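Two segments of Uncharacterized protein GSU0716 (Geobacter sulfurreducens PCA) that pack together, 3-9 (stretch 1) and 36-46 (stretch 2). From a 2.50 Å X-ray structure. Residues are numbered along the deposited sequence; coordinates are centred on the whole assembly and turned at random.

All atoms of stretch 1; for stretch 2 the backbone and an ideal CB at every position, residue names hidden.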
# COMPACT_ATOMS: atom_id res chain seq x y z
N LYS A 3 -35.97 -8.33 -37.82
CA LYS A 3 -36.11 -9.23 -36.67
C LYS A 3 -34.78 -9.32 -35.91
O LYS A 3 -33.85 -8.58 -36.21
CB LYS A 3 -36.57 -10.62 -37.14
CG LYS A 3 -35.78 -11.16 -38.31
CD LYS A 3 -36.45 -12.38 -38.91
CE LYS A 3 -35.70 -12.86 -40.14
NZ LYS A 3 -35.85 -11.90 -41.27
N GLY A 4 -34.69 -10.23 -34.95
CA GLY A 4 -33.44 -10.32 -34.21
C GLY A 4 -33.16 -11.64 -33.52
O GLY A 4 -34.06 -12.26 -32.96
N ILE A 5 -31.90 -12.07 -33.59
CA ILE A 5 -31.46 -13.32 -32.97
C ILE A 5 -30.30 -13.01 -32.03
O ILE A 5 -29.32 -12.38 -32.43
CB ILE A 5 -30.99 -14.36 -34.01
CG1 ILE A 5 -32.15 -14.81 -34.88
CG2 ILE A 5 -30.33 -15.54 -33.29
CD1 ILE A 5 -31.76 -15.74 -36.00
N ALA A 6 -30.41 -13.48 -30.80
CA ALA A 6 -29.38 -13.26 -29.81
C ALA A 6 -28.82 -14.59 -29.31
O ALA A 6 -29.54 -15.59 -29.20
CB ALA A 6 -29.95 -12.45 -28.65
N LEU A 7 -27.52 -14.57 -29.00
CA LEU A 7 -26.81 -15.74 -28.47
C LEU A 7 -26.05 -15.30 -27.21
O LEU A 7 -25.04 -14.60 -27.30
CB LEU A 7 -25.80 -16.26 -29.50
CG LEU A 7 -25.55 -17.77 -29.58
CD1 LEU A 7 -24.20 -18.02 -30.25
CD2 LEU A 7 -25.58 -18.40 -28.21
N ALA A 8 -26.54 -15.70 -26.04
CA ALA A 8 -25.90 -15.34 -24.79
C ALA A 8 -25.06 -16.52 -24.33
O ALA A 8 -25.57 -17.62 -24.13
CB ALA A 8 -26.97 -15.01 -23.73
N LEU A 9 -23.76 -16.29 -24.20
CA LEU A 9 -22.83 -17.33 -23.78
C LEU A 9 -22.27 -16.99 -22.42
O LEU A 9 -21.87 -15.85 -22.16
CB LEU A 9 -21.68 -17.44 -24.76
CG LEU A 9 -22.02 -17.70 -26.24
CD1 LEU A 9 -20.74 -17.70 -27.06
CD2 LEU A 9 -22.74 -19.03 -26.37
N UNK A 36 -28.09 -10.77 -19.92
CA UNK A 36 -28.06 -10.28 -21.29
C UNK A 36 -29.21 -10.89 -22.06
O UNK A 36 -29.92 -10.20 -22.81
CB UNK A 36 -26.72 -10.60 -21.96
N UNK A 37 -29.42 -12.19 -21.87
CA UNK A 37 -30.52 -12.89 -22.54
C UNK A 37 -31.87 -12.29 -22.15
O UNK A 37 -32.78 -12.19 -22.97
CB UNK A 37 -30.49 -14.38 -22.20
N UNK A 38 -32.00 -11.89 -20.88
CA UNK A 38 -33.23 -11.28 -20.40
C UNK A 38 -33.51 -9.96 -21.14
O UNK A 38 -34.64 -9.71 -21.57
CB UNK A 38 -33.15 -11.04 -18.89
N UNK A 39 -32.49 -9.12 -21.28
CA UNK A 39 -32.64 -7.86 -21.99
C UNK A 39 -32.99 -8.15 -23.44
O UNK A 39 -33.91 -7.55 -23.99
CB UNK A 39 -31.37 -7.02 -21.89
N UNK A 40 -32.27 -9.07 -24.06
CA UNK A 40 -32.54 -9.40 -25.46
C UNK A 40 -33.98 -9.89 -25.68
O UNK A 40 -34.63 -9.51 -26.66
CB UNK A 40 -31.55 -10.47 -25.94
N UNK A 41 -34.47 -10.72 -24.77
CA UNK A 41 -35.82 -11.26 -24.90
C UNK A 41 -36.84 -10.14 -24.80
O UNK A 41 -37.79 -10.09 -25.57
CB UNK A 41 -36.09 -12.32 -23.83
N UNK A 42 -36.62 -9.23 -23.85
CA UNK A 42 -37.52 -8.11 -23.65
C UNK A 42 -37.48 -7.12 -24.81
O UNK A 42 -38.38 -6.31 -24.97
CB UNK A 42 -37.17 -7.39 -22.34
N UNK A 43 -36.43 -7.19 -25.62
CA UNK A 43 -36.27 -6.30 -26.76
C UNK A 43 -36.82 -6.91 -28.05
O UNK A 43 -36.80 -6.27 -29.11
CB UNK A 43 -34.79 -5.95 -26.94
N UNK A 44 -37.31 -8.14 -27.98
CA UNK A 44 -37.85 -8.78 -29.17
C UNK A 44 -36.87 -9.67 -29.90
O UNK A 44 -36.98 -9.88 -31.11
CB UNK A 44 -38.36 -7.71 -30.14
N UNK A 45 -35.92 -10.22 -29.15
CA UNK A 45 -34.90 -11.10 -29.69
C UNK A 45 -35.27 -12.58 -29.50
O UNK A 45 -35.89 -12.95 -28.51
CB UNK A 45 -33.55 -10.80 -29.03
N UNK A 46 -34.91 -13.41 -30.47
CA UNK A 46 -35.14 -14.84 -30.35
C UNK A 46 -33.83 -15.28 -29.68
O UNK A 46 -32.85 -15.55 -30.37
CB UNK A 46 -35.43 -15.54 -31.68

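Stretch 1 presents a strand from Gly4 to Leu9, with the methyl groups of Ala6 and Ala8 turned toward the helix of stretch 2 and Leu7 turned away. Position 36 directs its CA-to-CB bond toward the strand, but its ideal CB remains 4.8 Å from Ala8 CB, so side chains of several sizes could be accommodated if they bend aside. The residue is Met36, modelled as selenomethionine; its end leads away from the strand.

At position 37 the bond points sideways, yet the ideal CB already lies 3.9 Å from Ala8 CB. A small apolar group suffices for contact, although a longer one might escape along the side. The residue is Ala37, and its methyl packs on that of Ala8.

Positions 38 and 39 have nothing of stretch 1 within reach of their CB atoms, which leaves the choice open; they are Ala38 and Ile39. Position 40 is more restrictive. Its bond points toward the strand and its ideal CB is 3.7 Å from Ala6 CB, already at van der Waals distance, which favours a small residue. Ala40 fills it, methyl against methyl, and lets helix and strand approach closely.

Position 41 points away, and 42 and 43 are out of reach, so stretch 1 sets no preference and polar or charged residues would be acceptable. They are Ala41, Glu42 and Arg43; the last two form a salt bridge, with Arg43 NE 2.9 Å from Glu42 OE2.

The backbone decides position 44. Its phi of 96° and psi of 28° would jam a CB against the preceding carbonyl oxygen, and glycine is the natural answer. Gly44 ends the helix in a Schellman motif.

At position 45 the bond points sideways, with the ideal CB 4.0 Å from Ala6 CB. Gly4 lacks a side chain, leaving room beside its backbone for a sizeable apolar group, aliphatic or aromatic. Phe45 takes this space: CD1 lies 3.3 Å from Gly4 C and 3.7 Å from Ala6 CB, while Ile5 N sits at the ring edge. An ideal CB on Gly4 would come within 2.8 Å of Phe45 CE1, a clash, so the ring depends on that glycine.

Position 46 pairs with Ile5 in a parallel bridge, its CB on the same sheet face as the Ile5 side chain. The backbone hydrogen bonds, from the N of position 46 to Gly4 O (2.9 Å) and from Ala6 N to the O of position 46 (3.2 Å), demand no particular side chain; small or beta-branched residues would suit. Ala46 places its CB 4.5 Å from Ile5 CG1, a light contact beside the bridge.

Stretch 2 36-46: MAAIAAERGFA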
# COMPACT_ATOMS: atom_id res chain seq x y z
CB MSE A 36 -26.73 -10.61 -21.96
CG MSE A 36 -25.54 -9.89 -21.35
SE MSE A 36 -25.62 -7.95 -21.56
CE MSE A 36 -26.01 -7.44 -19.76
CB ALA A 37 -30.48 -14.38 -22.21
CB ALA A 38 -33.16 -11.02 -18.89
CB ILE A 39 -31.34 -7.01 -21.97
CG1 ILE A 39 -31.09 -6.48 -20.55
CG2 ILE A 39 -31.41 -5.90 -23.00
CD1 ILE A 39 -29.82 -5.64 -20.41
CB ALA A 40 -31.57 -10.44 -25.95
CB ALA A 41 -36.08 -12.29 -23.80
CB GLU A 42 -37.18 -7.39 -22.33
CG GLU A 42 -38.11 -6.24 -21.98
CD GLU A 42 -37.79 -4.94 -22.73
OE1 GLU A 42 -38.62 -4.01 -22.71
OE2 GLU A 42 -36.69 -4.86 -23.33
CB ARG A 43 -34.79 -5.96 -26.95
CG ARG A 43 -34.19 -5.03 -25.91
CD ARG A 43 -34.61 -3.59 -26.14
NE ARG A 43 -35.97 -3.33 -25.68
CZ ARG A 43 -36.64 -2.21 -25.94
NH1 ARG A 43 -36.07 -1.25 -26.65
NH2 ARG A 43 -37.88 -2.04 -25.47
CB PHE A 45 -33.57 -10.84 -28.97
CG PHE A 45 -32.69 -9.82 -29.65
CD1 PHE A 45 -31.98 -10.17 -30.80
CD2 PHE A 45 -32.57 -8.52 -29.15
CE1 PHE A 45 -31.17 -9.24 -31.45
CE2 PHE A 45 -31.76 -7.58 -29.79
CZ PHE A 45 -31.06 -7.94 -30.94
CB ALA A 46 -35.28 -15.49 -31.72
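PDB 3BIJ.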